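Local coordinates for cell surface protein (Putative S-layer protein) (PDB 5NJL) that sits on the clostridial cell surface as a putative S-layer protein of extended three-domain fold and mediates cell adhesion in vitro, at residues E46-L51 with I74-D79; N70-V75 with T210-D215; S242-D247 with T261-D266. One frame throughout, in Å; residues are numbered along the deposited sequence.

Contact 1 (E46-L51 with I74-D79); sequences ETLSKL and IVTITD
Glu46 meets Ile74 through its backbone: its carbonyl O lies 3.8 Å from Ile74 CG1, while its side chain turns away. Thr47 follows suit, with CA 4.0 Å from the same CG1. A type I beta turn runs from Thr47 to Lys50, closed by the bond from Lys50 N to Thr47 O. Leu48 reaches in with one methyl, and its CD2 sits 3.8 Å from Ile74 CG2. The two side chains cross at about a right angle. Leu51 uses both methyls. CD2 rests 4.1 Å from Ile74 CB, and CD1 meets Thr76 CG2 tip to tip at 3.7 Å. CG2 of Thr76 stands anti to its carbonyl carbon, which presents it to Leu51. No hydrogen bond joins the two segments; they meet by mostly apolar van der Waals packing at the protein surface. The loop holding this turn links strand 40-45 to strand 52-54. It folds back over one face of strand 72-79, whose Ile74 and Thr76 are bonded through the backbone to Gly45 and Lys43. Leu48 also touches Glu208 of strand 204-212. On the other side, Val75 and Ile77 pack on Ile211 and Ile209, and Ile77 meets helix 14-25.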
ATOM      1  N   GLU A  46      20.063   0.602   8.295  1.00 41.93           N
ATOM      2  CA  GLU A  46      21.167   0.687   7.315  1.00 45.68           C
ATOM      3  C   GLU A  46      20.825  -0.044   6.032  1.00 46.42           C
ATOM      4  O   GLU A  46      21.221   0.401   4.941  1.00 44.24           O
ATOM      5  CB  GLU A  46      22.468   0.115   7.898  1.00 51.50           C
ATOM      6  CG  GLU A  46      23.101   0.993   8.975  1.00 58.18           C
ATOM      7  CD  GLU A  46      23.990   0.216   9.943  1.00 65.18           C
ATOM      8  OE1 GLU A  46      24.542  -0.841   9.547  1.00 72.29           O
ATOM      9  OE2 GLU A  46      24.128   0.657  11.107  1.00 62.89           O
ATOM     10  N   THR A  47      20.092  -1.159   6.168  1.00 45.41           N
ATOM     11  CA  THR A  47      19.657  -1.973   5.030  1.00 47.03           C
ATOM     12  C   THR A  47      18.222  -2.454   5.222  1.00 46.49           C
ATOM     13  O   THR A  47      17.664  -2.337   6.320  1.00 43.03           O
ATOM     14  CB  THR A  47      20.537  -3.229   4.892  1.00 50.02           C
ATOM     15  OG1 THR A  47      20.311  -4.100   6.015  1.00 50.44           O
ATOM     16  CG2 THR A  47      22.033  -2.842   4.820  1.00 50.71           C
ATOM     17  N   LEU A  48      17.648  -3.013   4.160  1.00 45.96           N
ATOM     18  CA  LEU A  48      16.300  -3.611   4.216  1.00 50.38           C
ATOM     19  C   LEU A  48      16.180  -4.789   5.183  1.00 49.15           C
ATOM     20  O   LEU A  48      15.081  -5.073   5.644  1.00 52.78           O
ATOM     21  CB  LEU A  48      15.815  -4.022   2.824  1.00 48.79           C
ATOM     22  CG  LEU A  48      15.480  -2.852   1.897  1.00 51.91           C
ATOM     23  CD1 LEU A  48      15.425  -3.298   0.438  1.00 53.67           C
ATOM     24  CD2 LEU A  48      14.177  -2.181   2.308  1.00 49.57           C
ATOM     25  N   SER A  49      17.290  -5.447   5.509  1.00 48.66           N
ATOM     26  CA  SER A  49      17.304  -6.507   6.523  1.00 50.02           C
ATOM     27  C   SER A  49      17.549  -6.029   7.954  1.00 49.56           C
ATOM     28  O   SER A  49      17.563  -6.846   8.864  1.00 50.34           O
ATOM     29  CB  SER A  49      18.369  -7.556   6.169  1.00 55.55           C
ATOM     30  OG  SER A  49      18.096  -8.128   4.904  1.00 61.18           O
ATOM     31  N   LYS A  50      17.761  -4.730   8.167  1.00 46.87           N
ATOM     32  CA  LYS A  50      18.048  -4.221   9.507  1.00 49.23           C
ATOM     33  C   LYS A  50      17.130  -3.045   9.860  1.00 46.40           C
ATOM     34  O   LYS A  50      17.543  -2.102  10.530  1.00 46.18           O
ATOM     35  CB  LYS A  50      19.530  -3.828   9.603  1.00 55.57           C
ATOM     36  CG  LYS A  50      20.494  -4.972   9.292  1.00 59.58           C
ATOM     37  CD  LYS A  50      21.946  -4.517   9.253  1.00 65.77           C
ATOM     38  CE  LYS A  50      22.508  -4.282  10.646  1.00 71.30           C
ATOM     39  NZ  LYS A  50      23.992  -4.383  10.648  1.00 74.53           N
ATOM     40  N   LEU A  51      15.878  -3.108   9.414  1.00 42.93           N
ATOM     41  CA  LEU A  51      14.938  -2.023   9.652  1.00 41.23           C
ATOM     42  C   LEU A  51      14.391  -2.106  11.074  1.00 41.23           C
ATOM     43  O   LEU A  51      14.178  -3.190  11.604  1.00 40.58           O
ATOM     44  CB  LEU A  51      13.791  -2.075   8.646  1.00 41.78           C
ATOM     45  CG  LEU A  51      14.134  -1.878   7.184  1.00 41.74           C
ATOM     46  CD1 LEU A  51      12.888  -2.106   6.346  1.00 43.08           C
ATOM     47  CD2 LEU A  51      14.718  -0.499   6.934  1.00 41.61           C
ATOM     48  N   ILE A  74      17.988   3.490   4.995  1.00 35.00           N
ATOM     49  CA  ILE A  74      16.742   3.139   4.312  1.00 35.21           C
ATOM     50  C   ILE A  74      15.585   3.533   5.225  1.00 31.75           C
ATOM     51  O   ILE A  74      15.633   3.228   6.404  1.00 30.45           O
ATOM     52  CB  ILE A  74      16.663   1.615   4.037  1.00 39.94           C
ATOM     53  CG1 ILE A  74      17.872   1.126   3.219  1.00 44.12           C
ATOM     54  CG2 ILE A  74      15.370   1.252   3.306  1.00 40.10           C
ATOM     55  CD1 ILE A  74      17.895   1.629   1.793  1.00 45.65           C
ATOM     56  N   VAL A  75      14.592   4.236   4.685  1.00 32.68           N
ATOM     57  CA  VAL A  75      13.368   4.586   5.426  1.00 32.63           C
ATOM     58  C   VAL A  75      12.180   3.947   4.693  1.00 32.60           C
ATOM     59  O   VAL A  75      12.013   4.187   3.490  1.00 33.15           O
ATOM     60  CB  VAL A  75      13.162   6.116   5.488  1.00 32.25           C
ATOM     61  CG1 VAL A  75      11.885   6.478   6.231  1.00 32.96           C
ATOM     62  CG2 VAL A  75      14.371   6.808   6.121  1.00 33.86           C
ATOM     63  N   THR A  76      11.372   3.144   5.397  1.00 31.81           N
ATOM     64  CA  THR A  76      10.101   2.646   4.821  1.00 31.73           C
ATOM     65  C   THR A  76       8.894   3.273   5.499  1.00 30.70           C
ATOM     66  O   THR A  76       8.912   3.521   6.700  1.00 31.94           O
ATOM     67  CB  THR A  76      10.008   1.115   4.840  1.00 31.88           C
ATOM     68  OG1 THR A  76       9.872   0.627   6.175  1.00 31.43           O
ATOM     69  CG2 THR A  76      11.258   0.503   4.202  1.00 32.68           C
ATOM     70  N   ILE A  77       7.904   3.620   4.693  1.00 27.87           N
ATOM     71  CA  ILE A  77       6.670   4.260   5.139  1.00 29.33           C
ATOM     72  C   ILE A  77       5.543   3.273   4.813  1.00 30.36           C
ATOM     73  O   ILE A  77       5.326   2.934   3.632  1.00 30.39           O
ATOM     74  CB  ILE A  77       6.458   5.581   4.406  1.00 29.62           C
ATOM     75  CG1 ILE A  77       7.669   6.520   4.625  1.00 29.97           C
ATOM     76  CG2 ILE A  77       5.134   6.246   4.799  1.00 31.65           C
ATOM     77  CD1 ILE A  77       7.515   7.863   3.946  1.00 32.33           C
ATOM     78  N   THR A  78       4.872   2.802   5.858  1.00 31.63           N
ATOM     79  CA  THR A  78       3.730   1.901   5.759  1.00 31.52           C
ATOM     80  C   THR A  78       2.472   2.586   6.340  1.00 31.02           C
ATOM     81  O   THR A  78       2.503   3.104   7.447  1.00 29.41           O
ATOM     82  CB  THR A  78       4.031   0.591   6.487  1.00 32.66           C
ATOM     83  OG1 THR A  78       5.223   0.004   5.948  1.00 35.49           O
ATOM     84  CG2 THR A  78       2.887  -0.411   6.333  1.00 34.79           C
ATOM     85  N   ASP A  79       1.401   2.627   5.553  1.00 29.69           N
ATOM     86  CA  ASP A  79       0.046   2.944   6.021  1.00 29.73           C
ATOM     87  C   ASP A  79      -0.473   1.715   6.751  1.00 30.80           C
ATOM     88  O   ASP A  79      -0.578   0.628   6.165  1.00 31.78           O
ATOM     89  CB  ASP A  79      -0.795   3.344   4.791  1.00 32.44           C
ATOM     90  CG  ASP A  79      -2.242   3.659   5.094  1.00 32.98           C
ATOM     91  OD1 ASP A  79      -2.705   3.614   6.258  1.00 33.41           O
ATOM     92  OD2 ASP A  79      -2.942   3.993   4.123  1.00 33.44           O
TER

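Contact 2 (N70-V75 with T210-D215); sequences NKELIV and TIKNSD. With SO4 (sulfate ion), chain H.
Leu73 and Ile211 form the hydrogen-bonded pair of an antiparallel ladder between strands 72-79 and 204-212. Ile211 N gives a nearly straight bond to Leu73 O (2.8 Å, 178° at the hydrogen), and Leu73 N returns a more bent bond to Ile211 O. Glu72 with Lys212 and Ile74 with Thr210 are the flanking non-hydrogen-bonded pairs. Beyond the ladder, Asn213 N still bonds Lys71 O and Asn70 N bonds Asn213 O, although both segments have left regular strand there.

The tightly packed part is the face with Leu73, Val75 and Ile211. Val75 CG2 touches Ile211 CD1 at 3.8 Å, and helix 57-65 covers this face through Leu60, Leu63 and Val64. The other face is more polar and partly exposed. Ile74 and Thr210 lie side by side, with Ile74 CD1 3.6 Å from Thr210 CG2. Glu72 and Lys212 also run side by side, pointing the same way. Glu72 OE1 stays 4.3 Å from Lys212 NZ, beyond a salt bridge. Each has its charged partner outside the pair: Lys263 for Glu72 and Glu273 for Lys212.

At the loop end, Ser214 OG donates to Asn70 OD1 in the carbonyl plane. The bond is very short, and its exact length is doubtful. A water donates to Ser214 OG and, weakly, to Lys71 O. Asn213 is the centre of an inverse gamma turn. Its ND2 bonds a sulfate, probably from the crystallisation liquor, which Lys11 also binds.

The chemistry thus splits by face, apolar under the helix and charged around Glu72 and Lys212. Their partners belong to the neighbouring four-stranded sheet, which probably ties the two sheets by charge. Asn70 ND2, bonded to Ile272 O, links the loop end to that sheet.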
ATOM      1  N   ASN A  70      29.447   8.738   2.071  1.00 35.21           N
ATOM      2  CA  ASN A  70      29.189   7.537   1.249  1.00 35.41           C
ATOM      3  C   ASN A  70      28.538   6.389   2.023  1.00 36.16           C
ATOM      4  O   ASN A  70      28.667   5.221   1.636  1.00 35.64           O
ATOM      5  CB  ASN A  70      30.465   7.073   0.491  1.00 38.16           C
ATOM      6  CG  ASN A  70      30.506   7.549  -0.967  1.00 37.57           C
ATOM      7  OD1 ASN A  70      29.500   7.959  -1.537  1.00 37.02           O
ATOM      8  ND2 ASN A  70      31.677   7.503  -1.565  1.00 37.55           N
ATOM      9  N   LYS A  71      27.824   6.730   3.100  1.00 35.68           N
ATOM     10  CA  LYS A  71      26.959   5.759   3.793  1.00 37.05           C
ATOM     11  C   LYS A  71      25.511   6.059   3.412  1.00 35.59           C
ATOM     12  O   LYS A  71      25.201   7.109   2.818  1.00 32.34           O
ATOM     13  CB  LYS A  71      27.127   5.820   5.312  1.00 41.03           C
ATOM     14  CG  LYS A  71      28.557   5.582   5.803  1.00 44.49           C
ATOM     15  CD  LYS A  71      29.051   4.195   5.447  1.00 46.18           C
ATOM     16  CE  LYS A  71      30.388   3.933   6.111  1.00 53.36           C
ATOM     17  NZ  LYS A  71      30.843   2.557   5.810  1.00 57.58           N
ATOM     18  N   GLU A  72      24.638   5.115   3.742  1.00 37.28           N
ATOM     19  CA  GLU A  72      23.224   5.260   3.454  1.00 38.94           C
ATOM     20  C   GLU A  72      22.318   4.701   4.542  1.00 36.59           C
ATOM     21  O   GLU A  72      22.737   3.911   5.394  1.00 34.27           O
ATOM     22  CB  GLU A  72      22.890   4.611   2.107  1.00 42.66           C
ATOM     23  CG  GLU A  72      23.185   3.127   2.031  1.00 47.00           C
ATOM     24  CD  GLU A  72      23.037   2.589   0.616  1.00 49.02           C
ATOM     25  OE1 GLU A  72      23.646   3.158  -0.321  1.00 54.59           O
ATOM     26  OE2 GLU A  72      22.318   1.584   0.454  1.00 51.98           O
ATOM     27  N   LEU A  73      21.062   5.123   4.455  1.00 35.45           N
ATOM     28  CA  LEU A  73      20.015   4.793   5.422  1.00 38.86           C
ATOM     29  C   LEU A  73      18.769   4.487   4.588  1.00 35.60           C
ATOM     30  O   LEU A  73      18.539   5.158   3.579  1.00 39.78           O
ATOM     31  CB  LEU A  73      19.769   6.032   6.287  1.00 41.46           C
ATOM     32  CG  LEU A  73      19.237   5.986   7.702  1.00 48.06           C
ATOM     33  CD1 LEU A  73      20.051   5.020   8.558  1.00 48.22           C
ATOM     34  CD2 LEU A  73      19.262   7.399   8.283  1.00 47.75           C
ATOM     35  N   ILE A  74      17.988   3.490   4.995  1.00 35.00           N
ATOM     36  CA  ILE A  74      16.742   3.139   4.312  1.00 35.21           C
ATOM     37  C   ILE A  74      15.585   3.533   5.225  1.00 31.75           C
ATOM     38  O   ILE A  74      15.633   3.228   6.404  1.00 30.45           O
ATOM     39  CB  ILE A  74      16.663   1.615   4.037  1.00 39.94           C
ATOM     40  CG1 ILE A  74      17.872   1.126   3.219  1.00 44.12           C
ATOM     41  CG2 ILE A  74      15.370   1.252   3.306  1.00 40.10           C
ATOM     42  CD1 ILE A  74      17.895   1.629   1.793  1.00 45.65           C
ATOM     43  N   VAL A  75      14.592   4.236   4.685  1.00 32.68           N
ATOM     44  CA  VAL A  75      13.368   4.586   5.426  1.00 32.63           C
ATOM     45  C   VAL A  75      12.180   3.947   4.693  1.00 32.60           C
ATOM     46  O   VAL A  75      12.013   4.187   3.490  1.00 33.15           O
ATOM     47  CB  VAL A  75      13.162   6.116   5.488  1.00 32.25           C
ATOM     48  CG1 VAL A  75      11.885   6.478   6.231  1.00 32.96           C
ATOM     49  CG2 VAL A  75      14.371   6.808   6.121  1.00 33.86           C
ATOM     50  N   THR A 210      15.837   5.545  -0.014  1.00 38.60           N
ATOM     51  CA  THR A 210      17.249   5.323   0.305  1.00 36.70           C
ATOM     52  C   THR A 210      17.926   6.687   0.367  1.00 34.49           C
ATOM     53  O   THR A 210      17.870   7.452  -0.582  1.00 34.21           O
ATOM     54  CB  THR A 210      17.930   4.433  -0.752  1.00 38.14           C
ATOM     55  OG1 THR A 210      17.216   3.200  -0.831  1.00 36.61           O
ATOM     56  CG2 THR A 210      19.393   4.140  -0.365  1.00 36.00           C
ATOM     57  N   ILE A 211      18.513   7.003   1.519  1.00 34.26           N
ATOM     58  CA  ILE A 211      19.161   8.278   1.736  1.00 30.87           C
ATOM     59  C   ILE A 211      20.664   8.003   1.650  1.00 31.62           C
ATOM     60  O   ILE A 211      21.165   7.162   2.358  1.00 30.55           O
ATOM     61  CB  ILE A 211      18.842   8.877   3.120  1.00 31.63           C
ATOM     62  CG1 ILE A 211      17.326   8.991   3.334  1.00 31.26           C
ATOM     63  CG2 ILE A 211      19.462  10.263   3.238  1.00 31.19           C
ATOM     64  CD1 ILE A 211      16.973   9.244   4.790  1.00 33.50           C
ATOM     65  N   LYS A 212      21.347   8.714   0.765  1.00 32.88           N
ATOM     66  CA  LYS A 212      22.770   8.483   0.518  1.00 34.49           C
ATOM     67  C   LYS A 212      23.513   9.762   0.775  1.00 30.49           C
ATOM     68  O   LYS A 212      23.167  10.809   0.216  1.00 28.60           O
ATOM     69  CB  LYS A 212      22.985   8.034  -0.923  1.00 37.52           C
ATOM     70  CG  LYS A 212      22.415   6.660  -1.204  1.00 42.01           C
ATOM     71  CD  LYS A 212      22.614   6.235  -2.655  1.00 44.88           C
ATOM     72  CE  LYS A 212      21.972   4.884  -2.918  1.00 47.58           C
ATOM     73  NZ  LYS A 212      22.364   4.278  -4.221  1.00 48.90           N
ATOM     74  N   ASN A 213      24.523   9.704   1.637  1.00 31.99           N
ATOM     75  CA  ASN A 213      25.367  10.880   1.861  1.00 33.80           C
ATOM     76  C   ASN A 213      26.481  10.879   0.796  1.00 34.48           C
ATOM     77  O   ASN A 213      27.634  10.521   1.070  1.00 32.48           O
ATOM     78  CB  ASN A 213      25.959  10.890   3.266  1.00 32.75           C
ATOM     79  CG  ASN A 213      26.634  12.210   3.604  1.00 33.22           C
ATOM     80  OD1 ASN A 213      26.518  13.193   2.869  1.00 31.27           O
ATOM     81  ND2 ASN A 213      27.301  12.248   4.745  1.00 32.04           N
ATOM     82  N   SER A 214      26.088  11.254  -0.412  1.00 33.73           N
ATOM     83  CA  SER A 214      26.953  11.192  -1.581  1.00 36.88           C
ATOM     84  C   SER A 214      26.427  12.137  -2.643  1.00 38.31           C
ATOM     85  O   SER A 214      25.249  12.563  -2.602  1.00 37.52           O
ATOM     86  CB  SER A 214      26.972   9.795  -2.195  1.00 38.77           C
ATOM     87  OG  SER A 214      27.126   8.770  -1.246  1.00 41.81           O
ATOM     88  N   ASP A 215      27.309  12.460  -3.587  1.00 38.00           N
ATOM     89  CA  ASP A 215      26.980  13.273  -4.754  1.00 38.12           C
ATOM     90  C   ASP A 215      26.691  12.242  -5.830  1.00 37.80           C
ATOM     91  O   ASP A 215      27.582  11.464  -6.205  1.00 38.25           O
ATOM     92  CB  ASP A 215      28.179  14.177  -5.121  1.00 43.07           C
ATOM     93  CG  ASP A 215      27.847  15.232  -6.194  1.00 47.68           C
ATOM     94  OD1 ASP A 215      26.862  15.082  -6.949  1.00 52.32           O
ATOM     95  OD2 ASP A 215      28.596  16.218  -6.294  1.00 52.82           O
TER
HETATM   96  S   SO4 H 407      27.616  16.222   6.393  1.00 84.04           S
HETATM   97  O1  SO4 H 407      27.111  16.256   7.788  1.00 86.08           O
HETATM   98  O2  SO4 H 407      28.799  17.115   6.310  1.00 85.24           O
HETATM   99  O3  SO4 H 407      26.553  16.755   5.504  1.00 79.97           O
HETATM  100  O4  SO4 H 407      28.018  14.843   6.004  1.00 67.26           O
HETATM  101  O   HOH W   1      25.963   6.473  -0.294  1.00 51.55           O

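Contact 3 (S242-D247 with T261-D266); sequences SKSISD and TIKYTD. With SO4 (sulfate ion), chain N; SO4 (sulfate ion), chain S.
Ser244 and Lys263 form the hydrogen-bonded pair of two nearly antiparallel strands (176°), with Lys263 N to Ser244 O at 2.9 Å and Ser244 N to Lys263 O at 3.0 Å. Ser246 N adds a bond to Thr261 O. The side chain of Ser246 then extends the ladder: its OG, placed between backbone N and carbonyl carbon (chi1 80°), accepts a hydrogen bond from Thr261 N at 2.9 Å. On one face Ile245 and Ile262 lie side by side, pointing the same way, with Ile245 CG1 3.7 Å from Ile262 CG2. Helix 281-291 covers this pair through Lys288 and Leu291. Beside it, Lys243 CG lies 3.9 Å from Tyr264 CB. On the opposite face Ser244 OG lies 3.5 Å from Lys263 CB, against the aliphatic start of the lysine. The extended chain of Lys263 carries NZ away to Glu72 and to Asn70 O. Ser242 N bonds a sulfate, probably from the crystallisation liquor. The contact thus joins an edge strand to its sheet mainly by backbone bonds. Its isoleucine face packs under helix 281-291, while its serine and lysine face is polar and turns its charge toward the neighbouring sheet.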
ATOM      1  N   SER A 242      38.932   5.009  -1.436  1.00 44.16           N
ATOM      2  CA  SER A 242      37.888   4.291  -0.676  1.00 43.52           C
ATOM      3  C   SER A 242      36.779   3.793  -1.591  1.00 42.54           C
ATOM      4  O   SER A 242      35.598   4.089  -1.374  1.00 42.98           O
ATOM      5  CB  SER A 242      37.302   5.177   0.415  1.00 44.43           C
ATOM      6  OG  SER A 242      38.316   5.792   1.186  1.00 48.51           O
ATOM      7  N   LYS A 243      37.190   3.102  -2.645  1.00 41.63           N
ATOM      8  CA  LYS A 243      36.284   2.618  -3.662  1.00 47.87           C
ATOM      9  C   LYS A 243      35.524   1.413  -3.115  1.00 51.40           C
ATOM     10  O   LYS A 243      36.114   0.553  -2.459  1.00 53.10           O
ATOM     11  CB  LYS A 243      37.030   2.187  -4.917  1.00 48.99           C
ATOM     12  CG  LYS A 243      37.471   3.322  -5.825  1.00 50.36           C
ATOM     13  CD  LYS A 243      38.243   2.798  -7.023  1.00 51.10           C
ATOM     14  CE  LYS A 243      39.634   2.341  -6.610  1.00 55.14           C
ATOM     15  NZ  LYS A 243      40.425   1.858  -7.762  1.00 60.43           N
ATOM     16  N   SER A 244      34.225   1.376  -3.368  1.00 49.47           N
ATOM     17  CA  SER A 244      33.454   0.140  -3.226  1.00 52.87           C
ATOM     18  C   SER A 244      32.597   0.012  -4.473  1.00 50.52           C
ATOM     19  O   SER A 244      31.877   0.945  -4.835  1.00 47.76           O
ATOM     20  CB  SER A 244      32.623   0.122  -1.935  1.00 51.90           C
ATOM     21  OG  SER A 244      31.606   1.094  -1.967  1.00 59.47           O
ATOM     22  N   ILE A 245      32.724  -1.129  -5.150  1.00 51.58           N
ATOM     23  CA  ILE A 245      32.004  -1.400  -6.390  1.00 53.76           C
ATOM     24  C   ILE A 245      30.965  -2.498  -6.106  1.00 57.75           C
ATOM     25  O   ILE A 245      31.305  -3.550  -5.570  1.00 54.86           O
ATOM     26  CB  ILE A 245      32.981  -1.817  -7.519  1.00 55.57           C
ATOM     27  CG1 ILE A 245      33.913  -0.645  -7.886  1.00 56.10           C
ATOM     28  CG2 ILE A 245      32.212  -2.278  -8.749  1.00 54.39           C
ATOM     29  CD1 ILE A 245      35.116  -1.018  -8.736  1.00 60.37           C
ATOM     30  N   SER A 246      29.710  -2.236  -6.468  1.00 59.78           N
ATOM     31  CA  SER A 246      28.600  -3.138  -6.159  1.00 62.72           C
ATOM     32  C   SER A 246      28.472  -4.266  -7.176  1.00 70.53           C
ATOM     33  O   SER A 246      29.205  -4.315  -8.167  1.00 65.99           O
ATOM     34  CB  SER A 246      27.287  -2.355  -6.078  1.00 60.27           C
ATOM     35  OG  SER A 246      26.742  -2.078  -7.361  1.00 56.45           O
ATOM     36  N   ASP A 247      27.511  -5.152  -6.903  1.00 77.69           N
ATOM     37  CA  ASP A 247      27.247  -6.360  -7.691  1.00 80.82           C
ATOM     38  C   ASP A 247      27.092  -6.186  -9.181  1.00 82.42           C
ATOM     39  O   ASP A 247      26.279  -5.382  -9.646  1.00 79.60           O
ATOM     40  CB  ASP A 247      25.970  -7.072  -7.206  1.00 78.91           C
ATOM     41  CG  ASP A 247      26.222  -7.991  -6.042  1.00 79.51           C
ATOM     42  OD1 ASP A 247      27.398  -8.357  -5.799  1.00 73.28           O
ATOM     43  OD2 ASP A 247      25.224  -8.352  -5.375  1.00 83.08           O
ATOM     44  N   THR A 261      27.096   0.226  -9.103  1.00 51.18           N
ATOM     45  CA  THR A 261      27.452   1.503  -8.493  1.00 50.49           C
ATOM     46  C   THR A 261      28.911   1.465  -8.085  1.00 44.50           C
ATOM     47  O   THR A 261      29.436   0.411  -7.723  1.00 42.74           O
ATOM     48  CB  THR A 261      26.590   1.820  -7.247  1.00 51.03           C
ATOM     49  OG1 THR A 261      26.733   0.765  -6.292  1.00 48.64           O
ATOM     50  CG2 THR A 261      25.136   1.981  -7.628  1.00 51.95           C
ATOM     51  N   ILE A 262      29.557   2.626  -8.167  1.00 41.36           N
ATOM     52  CA  ILE A 262      30.899   2.805  -7.632  1.00 41.80           C
ATOM     53  C   ILE A 262      30.789   3.958  -6.666  1.00 35.95           C
ATOM     54  O   ILE A 262      30.395   5.059  -7.061  1.00 36.60           O
ATOM     55  CB  ILE A 262      31.948   3.207  -8.705  1.00 44.43           C
ATOM     56  CG1 ILE A 262      31.742   2.424  -9.999  1.00 49.36           C
ATOM     57  CG2 ILE A 262      33.368   3.028  -8.159  1.00 43.39           C
ATOM     58  CD1 ILE A 262      32.227   3.166 -11.226  1.00 54.64           C
ATOM     59  N   LYS A 263      31.080   3.690  -5.406  1.00 37.98           N
ATOM     60  CA  LYS A 263      31.234   4.751  -4.414  1.00 39.67           C
ATOM     61  C   LYS A 263      32.726   5.022  -4.347  1.00 38.24           C
ATOM     62  O   LYS A 263      33.527   4.086  -4.303  1.00 36.20           O
ATOM     63  CB  LYS A 263      30.717   4.320  -3.044  1.00 42.58           C
ATOM     64  CG  LYS A 263      29.214   4.084  -3.021  1.00 47.02           C
ATOM     65  CD  LYS A 263      28.684   3.722  -1.628  1.00 50.75           C
ATOM     66  CE  LYS A 263      27.155   3.786  -1.607  1.00 55.27           C
ATOM     67  NZ  LYS A 263      26.505   3.766  -0.256  1.00 59.64           N
ATOM     68  N   TYR A 264      33.096   6.296  -4.346  1.00 35.71           N
ATOM     69  CA  TYR A 264      34.493   6.673  -4.165  1.00 33.69           C
ATOM     70  C   TYR A 264      34.608   8.096  -3.645  1.00 32.91           C
ATOM     71  O   TYR A 264      33.649   8.885  -3.711  1.00 30.92           O
ATOM     72  CB  TYR A 264      35.271   6.499  -5.478  1.00 33.69           C
ATOM     73  CG  TYR A 264      34.917   7.479  -6.576  1.00 34.70           C
ATOM     74  CD1 TYR A 264      33.848   7.239  -7.427  1.00 34.75           C
ATOM     75  CD2 TYR A 264      35.669   8.644  -6.781  1.00 32.92           C
ATOM     76  CE1 TYR A 264      33.536   8.118  -8.445  1.00 36.65           C
ATOM     77  CE2 TYR A 264      35.356   9.533  -7.800  1.00 32.65           C
ATOM     78  CZ  TYR A 264      34.287   9.266  -8.621  1.00 35.53           C
ATOM     79  OH  TYR A 264      33.953  10.114  -9.641  1.00 36.37           O
ATOM     80  N   THR A 265      35.801   8.418  -3.168  1.00 28.68           N
ATOM     81  CA  THR A 265      36.139   9.770  -2.751  1.00 30.24           C
ATOM     82  C   THR A 265      36.956  10.417  -3.883  1.00 30.64           C
ATOM     83  O   THR A 265      37.974   9.841  -4.328  1.00 28.64           O
ATOM     84  CB  THR A 265      36.897   9.710  -1.440  1.00 32.20           C
ATOM     85  OG1 THR A 265      36.049   9.092  -0.472  1.00 32.68           O
ATOM     86  CG2 THR A 265      37.278  11.091  -0.936  1.00 33.29           C
ATOM     87  N   ASP A 266      36.493  11.575  -4.369  1.00 27.77           N
ATOM     88  CA  ASP A 266      37.112  12.189  -5.544  1.00 28.05           C
ATOM     89  C   ASP A 266      38.368  12.950  -5.148  1.00 27.23           C
ATOM     90  O   ASP A 266      38.777  12.940  -3.980  1.00 26.99           O
ATOM     91  CB  ASP A 266      36.102  13.001  -6.395  1.00 27.83           C
ATOM     92  CG  ASP A 266      35.749  14.379  -5.809  1.00 29.72           C
ATOM     93  OD1 ASP A 266      36.384  14.873  -4.831  1.00 29.13           O
ATOM     94  OD2 ASP A 266      34.794  14.986  -6.363  1.00 33.20           O
TER
HETATM   95  S   SO4 N 413      26.417  -5.237  -3.315  1.00102.79           S
HETATM   96  O1  SO4 N 413      27.760  -5.739  -3.702  1.00 97.01           O
HETATM   97  O2  SO4 N 413      25.868  -6.085  -2.230  1.00107.37           O
HETATM   98  O3  SO4 N 413      25.500  -5.299  -4.475  1.00104.01           O
HETATM   99  O4  SO4 N 413      26.499  -3.827  -2.854  1.00102.25           O
HETATM  100  S   SO4 S 418      41.870   3.195  -2.007  1.00 97.80           S
HETATM  101  O1  SO4 S 418      42.361   1.964  -1.354  1.00101.79           O
HETATM  102  O2  SO4 S 418      41.472   4.128  -0.928  1.00 90.34           O
HETATM  103  O3  SO4 S 418      42.954   3.822  -2.795  1.00 90.50           O
HETATM  104  O4  SO4 S 418      40.738   2.829  -2.908  1.00 88.53           O
HETATM  105  O   HOH W   2      34.271   6.869  -0.684  1.00 35.00           O

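How the contacts relate
Contacts 1 and 2 overlap at Ile74 and Val75 of strand 72-79, but only Ile74 takes part in both. Contact 1 is a surface loop laid over the strand by mostly apolar packing. Contact 2 is a partly buried ladder within the five-stranded sheet and has the most buried residues of the three. Contact 3 lies at the surface, on the edge of a separate four-stranded sheet. It resembles contact 2 in its antiparallel bonding, but buries less area. Contacts 2 and 3 touch where Lys263 NZ meets Glu72 OE1 at 2.9 Å, a salt bridge between the two sheets. Contact 1 does not touch contact 3; their nearest atoms are about 8 Å apart.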